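Local coordinates for methyltransferase 1 (Methanosarcina barkeri, PDB 2I2X), which transfers the methyl group of methanol to the cobalt of the corrinoid carried by its partner protein MtaC, in the methanol pathway of methanogenesis, at residues 161-165 with 195-200; 200-204 with 257-262; 215-219 with 253-258. Residues are numbered along the deposited sequence.

Contact 1: 161-165 with 195-200. With ZN (zinc ion), chain Q; K (potassium ion), chain S.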
loop_
_atom_site.group_PDB
_atom_site.type_symbol
_atom_site.label_atom_id
_atom_site.label_comp_id
_atom_site.label_asym_id
_atom_site.label_seq_id
_atom_site.Cartn_x
_atom_site.Cartn_y
_atom_site.Cartn_z
ATOM N N LEU A 161 -13.983 -18.395 12.408
ATOM C CA LEU A 161 -12.860 -19.275 12.699
ATOM C C LEU A 161 -12.320 -19.881 11.412
ATOM O O LEU A 161 -13.095 -20.374 10.600
ATOM C CB LEU A 161 -13.295 -20.397 13.658
ATOM C CG LEU A 161 -13.979 -20.006 14.973
ATOM C CD1 LEU A 161 -14.403 -21.242 15.753
ATOM C CD2 LEU A 161 -13.075 -19.115 15.833
ATOM N N SER A 162 -11.004 -19.859 11.238
ATOM C CA SER A 162 -10.367 -20.346 10.032
ATOM C C SER A 162 -9.011 -20.920 10.401
ATOM O O SER A 162 -8.522 -20.709 11.526
ATOM C CB SER A 162 -10.124 -19.178 9.084
ATOM O OG SER A 162 -11.249 -18.892 8.275
ATOM N N VAL A 163 -8.401 -21.623 9.447
ATOM C CA VAL A 163 -7.017 -22.080 9.555
ATOM C C VAL A 163 -6.545 -22.246 8.133
ATOM O O VAL A 163 -7.354 -22.465 7.247
ATOM C CB VAL A 163 -6.875 -23.465 10.308
ATOM C CG1 VAL A 163 -7.842 -24.491 9.784
ATOM C CG2 VAL A 163 -5.444 -24.018 10.182
ATOM N N GLU A 164 -5.247 -22.140 7.921
ATOM C CA GLU A 164 -4.646 -22.565 6.664
ATOM C C GLU A 164 -3.973 -23.911 6.923
ATOM O O GLU A 164 -2.829 -23.951 7.365
ATOM C CB GLU A 164 -3.584 -21.568 6.220
ATOM C CG GLU A 164 -3.931 -20.171 6.580
ATOM C CD GLU A 164 -3.489 -19.173 5.537
ATOM O OE1 GLU A 164 -2.797 -19.548 4.582
ATOM O OE2 GLU A 164 -3.825 -17.982 5.669
ATOM N N SER A 165 -4.681 -25.003 6.676
ATOM C CA SER A 165 -4.192 -26.309 7.137
ATOM C C SER A 165 -3.177 -26.994 6.207
ATOM O O SER A 165 -3.126 -26.698 5.022
ATOM C CB SER A 165 -5.337 -27.231 7.549
ATOM O OG SER A 165 -6.244 -27.472 6.501
ATOM N N ASP A 195 -7.480 -34.979 5.572
ATOM C CA ASP A 195 -7.161 -34.177 6.756
ATOM C C ASP A 195 -8.218 -33.094 6.959
ATOM O O ASP A 195 -8.606 -32.809 8.099
ATOM C CB ASP A 195 -5.755 -33.569 6.671
ATOM C CG ASP A 195 -5.370 -32.795 7.924
ATOM O OD1 ASP A 195 -5.121 -33.406 9.001
ATOM O OD2 ASP A 195 -5.305 -31.544 7.813
ATOM N N MET A 196 -8.711 -32.538 5.847
ATOM C CA MET A 196 -9.702 -31.489 5.899
ATOM C C MET A 196 -10.947 -31.979 6.616
ATOM O O MET A 196 -11.518 -31.263 7.434
ATOM C CB MET A 196 -10.072 -31.024 4.497
ATOM C CG MET A 196 -9.061 -30.145 3.829
ATOM S SD MET A 196 -9.011 -28.488 4.511
ATOM C CE MET A 196 -10.613 -27.840 4.048
ATOM N N GLU A 197 -11.375 -33.205 6.321
ATOM C CA GLU A 197 -12.552 -33.729 7.004
ATOM C C GLU A 197 -12.393 -33.939 8.523
ATOM O O GLU A 197 -13.332 -33.708 9.264
ATOM C CB GLU A 197 -13.074 -34.980 6.332
ATOM C CG GLU A 197 -14.352 -35.474 7.000
ATOM C CD GLU A 197 -14.657 -36.918 6.726
ATOM O OE1 GLU A 197 -15.813 -37.300 6.991
ATOM O OE2 GLU A 197 -13.752 -37.653 6.239
ATOM N N LEU A 198 -11.208 -34.346 8.970
ATOM C CA LEU A 198 -10.933 -34.523 10.395
ATOM C C LEU A 198 -11.121 -33.191 11.092
ATOM O O LEU A 198 -12.011 -33.013 11.934
ATOM C CB LEU A 198 -9.480 -34.969 10.604
ATOM C CG LEU A 198 -8.949 -35.792 11.799
ATOM C CD1 LEU A 198 -7.587 -35.258 12.226
ATOM C CD2 LEU A 198 -9.876 -35.886 13.009
ATOM N N ILE A 199 -10.294 -32.230 10.711
ATOM C CA ILE A 199 -10.244 -30.955 11.420
ATOM C C ILE A 199 -11.539 -30.137 11.346
ATOM O O ILE A 199 -11.970 -29.564 12.355
ATOM C CB ILE A 199 -9.020 -30.147 10.984
ATOM C CG1 ILE A 199 -9.107 -29.809 9.493
ATOM C CG2 ILE A 199 -7.753 -30.957 11.275
ATOM C CD1 ILE A 199 -8.011 -28.914 9.024
ATOM N N TRP A 200 -12.184 -30.116 10.181
ATOM C CA TRP A 200 -13.383 -29.286 10.037
ATOM C C TRP A 200 -14.621 -29.820 10.768
ATOM O O TRP A 200 -15.508 -29.056 11.137
ATOM C CB TRP A 200 -13.629 -28.879 8.573
ATOM C CG TRP A 200 -12.637 -27.767 8.210
ATOM C CD1 TRP A 200 -11.460 -27.898 7.499
ATOM C CD2 TRP A 200 -12.698 -26.396 8.637
ATOM N NE1 TRP A 200 -10.805 -26.688 7.452
ATOM C CE2 TRP A 200 -11.541 -25.752 8.140
ATOM C CE3 TRP A 200 -13.632 -25.648 9.368
ATOM C CZ2 TRP A 200 -11.293 -24.387 8.349
ATOM C CZ3 TRP A 200 -13.389 -24.273 9.573
ATOM C CH2 TRP A 200 -12.228 -23.666 9.065
HETATM ZN ZN ZN Q . -2.590 -18.147 3.000
HETATM K K K S . -2.293 -16.196 5.085
HETATM O O HOH W 1 -5.446 -29.790 5.723
#
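This is a buried strand-on-helix contact in the TIM barrel of the zinc- and potassium-binding subunit: strand 160-163 of the parallel sheet, with the turn that follows it, packs against helix 181-210 on the outer layer of the barrel. The local axes run nearly antiparallel, at 149° and 11.4 Å apart at their closest, as expected where a helix brings the chain back along a barrel strand. Side chains alternate through 162-165, along the end of the strand and into the segment after it. Val163 and Ser165 point toward the helix, while Ser162 and Glu164 point away from it. Glu164 therefore reaches the metal centre, its OE1 lying 2.1 Å from ZN and its OE2 2.4 Å from K; Cys220 and Cys269 also bind the zinc, and Glu86 and Glu313 the potassium.

On the helix side the packing is largely apolar. The broad indole of Trp200 fills the space beside the strand, with Val163 CG1 3.7 Å from its CZ2, and its edge meets the backbone at Leu161 O, 3.7 Å from Trp200 CH2. The compact, branched Val163 also approaches Ile199, whose CD1 lies 4.5 Å from Val163 CG1 and 3.4 Å from Ser165 OG. One turn before Trp200, Met196 brings its flexible thioether to Ser165, with SD 3.6 Å from OG.

No direct hydrogen bond joins the two segments. The small hydroxyl of Ser165 and the indole NH of Trp200 both bond to Asp217, and Asp195 forms a salt bridge with Arg130. A water bridges two side chains, donating to Ser165 OG at 2.6 Å and to Asp195 OD2 at 2.7 Å.

Contact 2: 200-204 with 257-262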
loop_
_atom_site.group_PDB
_atom_site.type_symbol
_atom_site.label_atom_id
_atom_site.label_comp_id
_atom_site.label_asym_id
_atom_site.label_seq_id
_atom_site.Cartn_x
_atom_site.Cartn_y
_atom_site.Cartn_z
ATOM N N TRP A 200 -12.184 -30.116 10.181
ATOM C CA TRP A 200 -13.383 -29.286 10.037
ATOM C C TRP A 200 -14.621 -29.820 10.768
ATOM O O TRP A 200 -15.508 -29.056 11.137
ATOM C CB TRP A 200 -13.629 -28.879 8.573
ATOM C CG TRP A 200 -12.637 -27.767 8.210
ATOM C CD1 TRP A 200 -11.460 -27.898 7.499
ATOM C CD2 TRP A 200 -12.698 -26.396 8.637
ATOM N NE1 TRP A 200 -10.805 -26.688 7.452
ATOM C CE2 TRP A 200 -11.541 -25.752 8.140
ATOM C CE3 TRP A 200 -13.632 -25.648 9.368
ATOM C CZ2 TRP A 200 -11.293 -24.387 8.349
ATOM C CZ3 TRP A 200 -13.389 -24.273 9.573
ATOM C CH2 TRP A 200 -12.228 -23.666 9.065
ATOM N N THR A 201 -14.654 -31.131 11.015
ATOM C CA THR A 201 -15.689 -31.720 11.821
ATOM C C THR A 201 -15.535 -31.212 13.237
ATOM O O THR A 201 -16.492 -30.761 13.854
ATOM C CB THR A 201 -15.563 -33.242 11.777
ATOM O OG1 THR A 201 -15.790 -33.671 10.422
ATOM C CG2 THR A 201 -16.569 -33.923 12.754
ATOM N N ASP A 202 -14.326 -31.268 13.756
ATOM C CA ASP A 202 -14.083 -30.749 15.071
ATOM C C ASP A 202 -14.254 -29.231 15.151
ATOM O O ASP A 202 -14.862 -28.746 16.124
ATOM C CB ASP A 202 -12.698 -31.140 15.527
ATOM C CG ASP A 202 -12.568 -32.619 15.789
ATOM O OD1 ASP A 202 -13.596 -33.298 16.073
ATOM O OD2 ASP A 202 -11.422 -33.104 15.700
ATOM N N ILE A 203 -13.749 -28.486 14.148
ATOM C CA ILE A 203 -13.850 -27.006 14.177
ATOM C C ILE A 203 -15.307 -26.555 14.240
ATOM O O ILE A 203 -15.658 -25.732 15.071
ATOM C CB ILE A 203 -13.093 -26.292 13.041
ATOM C CG1 ILE A 203 -11.584 -26.444 13.252
ATOM C CG2 ILE A 203 -13.446 -24.820 13.048
ATOM C CD1 ILE A 203 -10.730 -26.459 11.981
ATOM N N SER A 204 -16.144 -27.140 13.394
ATOM C CA SER A 204 -17.578 -26.838 13.353
ATOM C C SER A 204 -18.315 -27.146 14.669
ATOM O O SER A 204 -19.108 -26.334 15.164
ATOM C CB SER A 204 -18.209 -27.602 12.207
ATOM O OG SER A 204 -17.639 -27.182 10.972
ATOM N N ALA A 257 -14.186 -28.542 3.853
ATOM C CA ALA A 257 -14.551 -27.711 4.996
ATOM C C ALA A 257 -16.075 -27.492 5.087
ATOM O O ALA A 257 -16.679 -27.606 6.167
ATOM C CB ALA A 257 -13.816 -26.389 4.917
ATOM N N TYR A 258 -16.683 -27.208 3.940
ATOM C CA TYR A 258 -18.109 -26.868 3.868
ATOM C C TYR A 258 -18.955 -28.138 3.996
ATOM O O TYR A 258 -19.942 -28.181 4.748
ATOM C CB TYR A 258 -18.387 -26.025 2.592
ATOM C CG TYR A 258 -17.401 -24.865 2.574
ATOM C CD1 TYR A 258 -17.581 -23.740 3.412
ATOM C CD2 TYR A 258 -16.218 -24.959 1.850
ATOM C CE1 TYR A 258 -16.624 -22.728 3.471
ATOM C CE2 TYR A 258 -15.274 -23.972 1.909
ATOM C CZ TYR A 258 -15.475 -22.855 2.710
ATOM O OH TYR A 258 -14.492 -21.881 2.724
ATOM N N GLU A 259 -18.522 -29.190 3.300
ATOM C CA GLU A 259 -19.127 -30.511 3.441
ATOM C C GLU A 259 -19.158 -30.884 4.907
ATOM O O GLU A 259 -20.132 -31.438 5.384
ATOM C CB GLU A 259 -18.356 -31.538 2.601
ATOM C CG GLU A 259 -18.721 -31.411 1.136
ATOM C CD GLU A 259 -17.866 -32.213 0.185
ATOM O OE1 GLU A 259 -16.718 -32.579 0.538
ATOM O OE2 GLU A 259 -18.350 -32.458 -0.949
ATOM N N ALA A 260 -18.106 -30.514 5.633
ATOM C CA ALA A 260 -17.947 -30.964 7.002
ATOM C C ALA A 260 -18.433 -29.947 7.995
ATOM O O ALA A 260 -18.124 -30.034 9.178
ATOM C CB ALA A 260 -16.486 -31.331 7.286
ATOM N N GLY A 261 -19.153 -28.946 7.525
ATOM C CA GLY A 261 -19.838 -28.086 8.465
ATOM C C GLY A 261 -19.536 -26.613 8.459
ATOM O O GLY A 261 -20.257 -25.880 9.120
ATOM N N ALA A 262 -18.507 -26.158 7.738
ATOM C CA ALA A 262 -18.267 -24.708 7.625
ATOM C C ALA A 262 -19.338 -24.097 6.734
ATOM O O ALA A 262 -19.945 -24.806 5.964
ATOM C CB ALA A 262 -16.843 -24.382 7.089
#
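Trp200, on helix 181-210, begins this contact between two helices of the barrel's outer layer by laying its indole against the end of helix 240-259, which finishes in a Schellman motif. The two backbones come close, Trp200 CA and Ala257 CA being 5.4 Å apart, and alanine's small side chain suits such a separation. Ala257 CB sits over the indole face in a CH-pi contact, 3.7 Å from the centroid of the Trp200 five-membered ring and only 6° off its normal. Further along, Trp200 CB meets Ala260 CB at 4.0 Å, and Trp200 CE3 meets Ala262 CB at 4.1 Å. The polar edge of the indole is served elsewhere: its NE1 bonds to Asp217.

Next, Thr201 points its CA-to-CB bond away and touches at the margin, its OG1 4.0 Å from Ala260 CB; that hydroxyl bonds back to Glu197 O on its own helix.

Asp202 and Ile203 face other neighbours, and one turn after Trp200 the helix presents Ser204. Its small side chain faces the turn, with OG 3.2 Å from Gly261 C. The hydroxyl makes no hydrogen bond to segment 257-262; it donates to Trp200 O at 2.8 Å and also bonds to Ser214.

Gly261 has positive phi (122°), where a CB would jam against the preceding carbonyl oxygen and also strike Ser204 OG, so glycine is needed twice over. As the C-prime residue it lets the chain leave the helix, with Gly261 N bonded to Tyr258 O at 3.0 Å and Ala262 N to Ala257 O at 2.8 Å.

Contact 3: 215-219 with 253-258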
loop_
_atom_site.group_PDB
_atom_site.type_symbol
_atom_site.label_atom_id
_atom_site.label_comp_id
_atom_site.label_asym_id
_atom_site.label_seq_id
_atom_site.Cartn_x
_atom_site.Cartn_y
_atom_site.Cartn_z
ATOM N N ALA A 215 -15.844 -20.831 9.542
ATOM C CA ALA A 215 -15.790 -20.050 8.324
ATOM C C ALA A 215 -15.234 -20.784 7.086
ATOM O O ALA A 215 -15.889 -20.825 6.050
ATOM C CB ALA A 215 -15.084 -18.724 8.570
ATOM N N GLY A 216 -14.036 -21.353 7.189
ATOM C CA GLY A 216 -13.455 -22.145 6.101
ATOM C C GLY A 216 -11.942 -22.016 6.043
ATOM O O GLY A 216 -11.358 -21.216 6.774
ATOM N N ASP A 217 -11.339 -22.783 5.135
ATOM C CA ASP A 217 -9.891 -23.071 5.033
ATOM C C ASP A 217 -9.383 -22.505 3.694
ATOM O O ASP A 217 -10.076 -21.721 3.052
ATOM C CB ASP A 217 -9.732 -24.604 5.019
ATOM C CG ASP A 217 -8.398 -25.087 5.559
ATOM O OD1 ASP A 217 -7.332 -24.713 5.035
ATOM O OD2 ASP A 217 -8.423 -25.904 6.498
ATOM N N THR A 218 -8.202 -22.924 3.259
ATOM C CA THR A 218 -7.577 -22.438 2.012
ATOM C C THR A 218 -6.499 -23.390 1.699
ATOM O O THR A 218 -5.692 -23.728 2.585
ATOM C CB THR A 218 -6.602 -21.257 2.249
ATOM O OG1 THR A 218 -7.206 -20.253 3.014
ATOM C CG2 THR A 218 -6.126 -20.673 0.992
ATOM N N ASP A 219 -6.371 -23.695 0.419
ATOM C CA ASP A 219 -5.227 -24.463 0.012
ATOM C C ASP A 219 -3.909 -23.714 -0.103
ATOM O O ASP A 219 -3.072 -24.081 -0.952
ATOM C CB ASP A 219 -5.475 -25.199 -1.268
ATOM C CG ASP A 219 -4.659 -26.451 -1.344
ATOM O OD1 ASP A 219 -4.548 -27.147 -0.296
ATOM O OD2 ASP A 219 -4.118 -26.729 -2.437
ATOM N N ARG A 253 -10.517 -30.210 -2.637
ATOM C CA ARG A 253 -9.896 -30.259 -1.318
ATOM C C ARG A 253 -10.530 -29.219 -0.369
ATOM O O ARG A 253 -10.975 -29.572 0.731
ATOM C CB ARG A 253 -8.379 -30.077 -1.397
ATOM C CG ARG A 253 -7.672 -29.894 -0.003
ATOM C CD ARG A 253 -7.655 -28.406 0.436
ATOM N NE ARG A 253 -6.778 -28.136 1.573
ATOM C CZ ARG A 253 -6.845 -27.045 2.340
ATOM N NH1 ARG A 253 -7.776 -26.134 2.112
ATOM N NH2 ARG A 253 -5.995 -26.887 3.363
ATOM N N SER A 254 -10.600 -27.955 -0.806
ATOM C CA SER A 254 -11.097 -26.894 0.067
ATOM C C SER A 254 -12.602 -27.020 0.275
ATOM O O SER A 254 -13.117 -26.655 1.325
ATOM C CB SER A 254 -10.711 -25.510 -0.460
ATOM O OG SER A 254 -9.289 -25.333 -0.408
ATOM N N LEU A 255 -13.293 -27.581 -0.712
ATOM C CA LEU A 255 -14.714 -27.850 -0.588
ATOM C C LEU A 255 -15.088 -28.667 0.663
ATOM O O LEU A 255 -16.190 -28.525 1.186
ATOM C CB LEU A 255 -15.218 -28.539 -1.854
ATOM C CG LEU A 255 -16.681 -28.994 -1.870
ATOM C CD1 LEU A 255 -17.630 -27.821 -1.865
ATOM C CD2 LEU A 255 -16.984 -29.895 -3.062
ATOM N N VAL A 256 -14.164 -29.506 1.143
ATOM C CA VAL A 256 -14.413 -30.402 2.278
ATOM C C VAL A 256 -14.834 -29.670 3.563
ATOM O O VAL A 256 -15.739 -30.130 4.278
ATOM C CB VAL A 256 -13.192 -31.378 2.562
ATOM C CG1 VAL A 256 -13.401 -32.160 3.825
ATOM C CG2 VAL A 256 -12.955 -32.333 1.400
ATOM N N ALA A 257 -14.186 -28.542 3.853
ATOM C CA ALA A 257 -14.551 -27.711 4.996
ATOM C C ALA A 257 -16.075 -27.492 5.087
ATOM O O ALA A 257 -16.679 -27.606 6.167
ATOM C CB ALA A 257 -13.816 -26.389 4.917
ATOM N N TYR A 258 -16.683 -27.208 3.940
ATOM C CA TYR A 258 -18.109 -26.868 3.868
ATOM C C TYR A 258 -18.955 -28.138 3.996
ATOM O O TYR A 258 -19.942 -28.181 4.748
ATOM C CB TYR A 258 -18.387 -26.025 2.592
ATOM C CG TYR A 258 -17.401 -24.865 2.574
ATOM C CD1 TYR A 258 -17.581 -23.740 3.412
ATOM C CD2 TYR A 258 -16.218 -24.959 1.850
ATOM C CE1 TYR A 258 -16.624 -22.728 3.471
ATOM C CE2 TYR A 258 -15.274 -23.972 1.909
ATOM C CZ TYR A 258 -15.475 -22.855 2.710
ATOM O OH TYR A 258 -14.492 -21.881 2.724
HETATM O O HOH W 2 -12.034 -21.814 1.215
HETATM O O HOH W 3 -11.997 -24.187 2.721
#
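Arg253 is the cation of a buried salt-bridge network that ties the loop after strand 213-216 to helix 240-259. Its NH2 donates to Asp217 OD1 at 3.1 Å, and its NH1 reaches the same oxygen weakly, at 3.3 Å. Asp219 OD1 lies 3.1 Å from Arg253 NE but over the guanidinium face, so that pair is purely electrostatic. Arg253 NH1 also donates to Ser254 OG at 3.0 Å, and Thr218 N to Asp217 OD1 at 2.7 Å. Asp217 OD2 accepts from Trp200 and bonds to Ser165, Asp219 OD2 accepts from Ala223, and Ser254 OG and Asp219 N both bond to Glu272.

Two waters bridge the segments: one joins Asp217 O (2.7 Å) to Tyr258 OH (2.9 Å), the other Asp217 N (2.9 Å) to Ser254 O (3.0 Å). A CB on Gly216 would clash with Tyr258 OH. The loop leads to zinc ligand Cys220, and Thr218 packs on zinc ligand Cys269, placing the network beside the metal site. Strand 160-163, helix 181-210 (Met196) and helix 273-280 (Val276) surround it.

In the fold
From the N terminus, strand 160-163 comes first, and contact 1 closes a largely helical loop when helix 181-210 returns beside it. That helix leads into strand 213-216, the neighbour of strand 160-163 in the parallel sheet, making a beta-alpha-beta unit. Contact 1 closes on the segment ending at Trp200, the residue at which contact 2 opens, so the two are in series. Contact 3 opens later, at 215-219, within the loop of contact 2, and both end on the same part of helix 240-259, sharing Ala257 and Tyr258. Asp217, bonded to Trp200, Ser165 and Arg253, links the loops after two adjacent strands to helices 181-210 and 240-259.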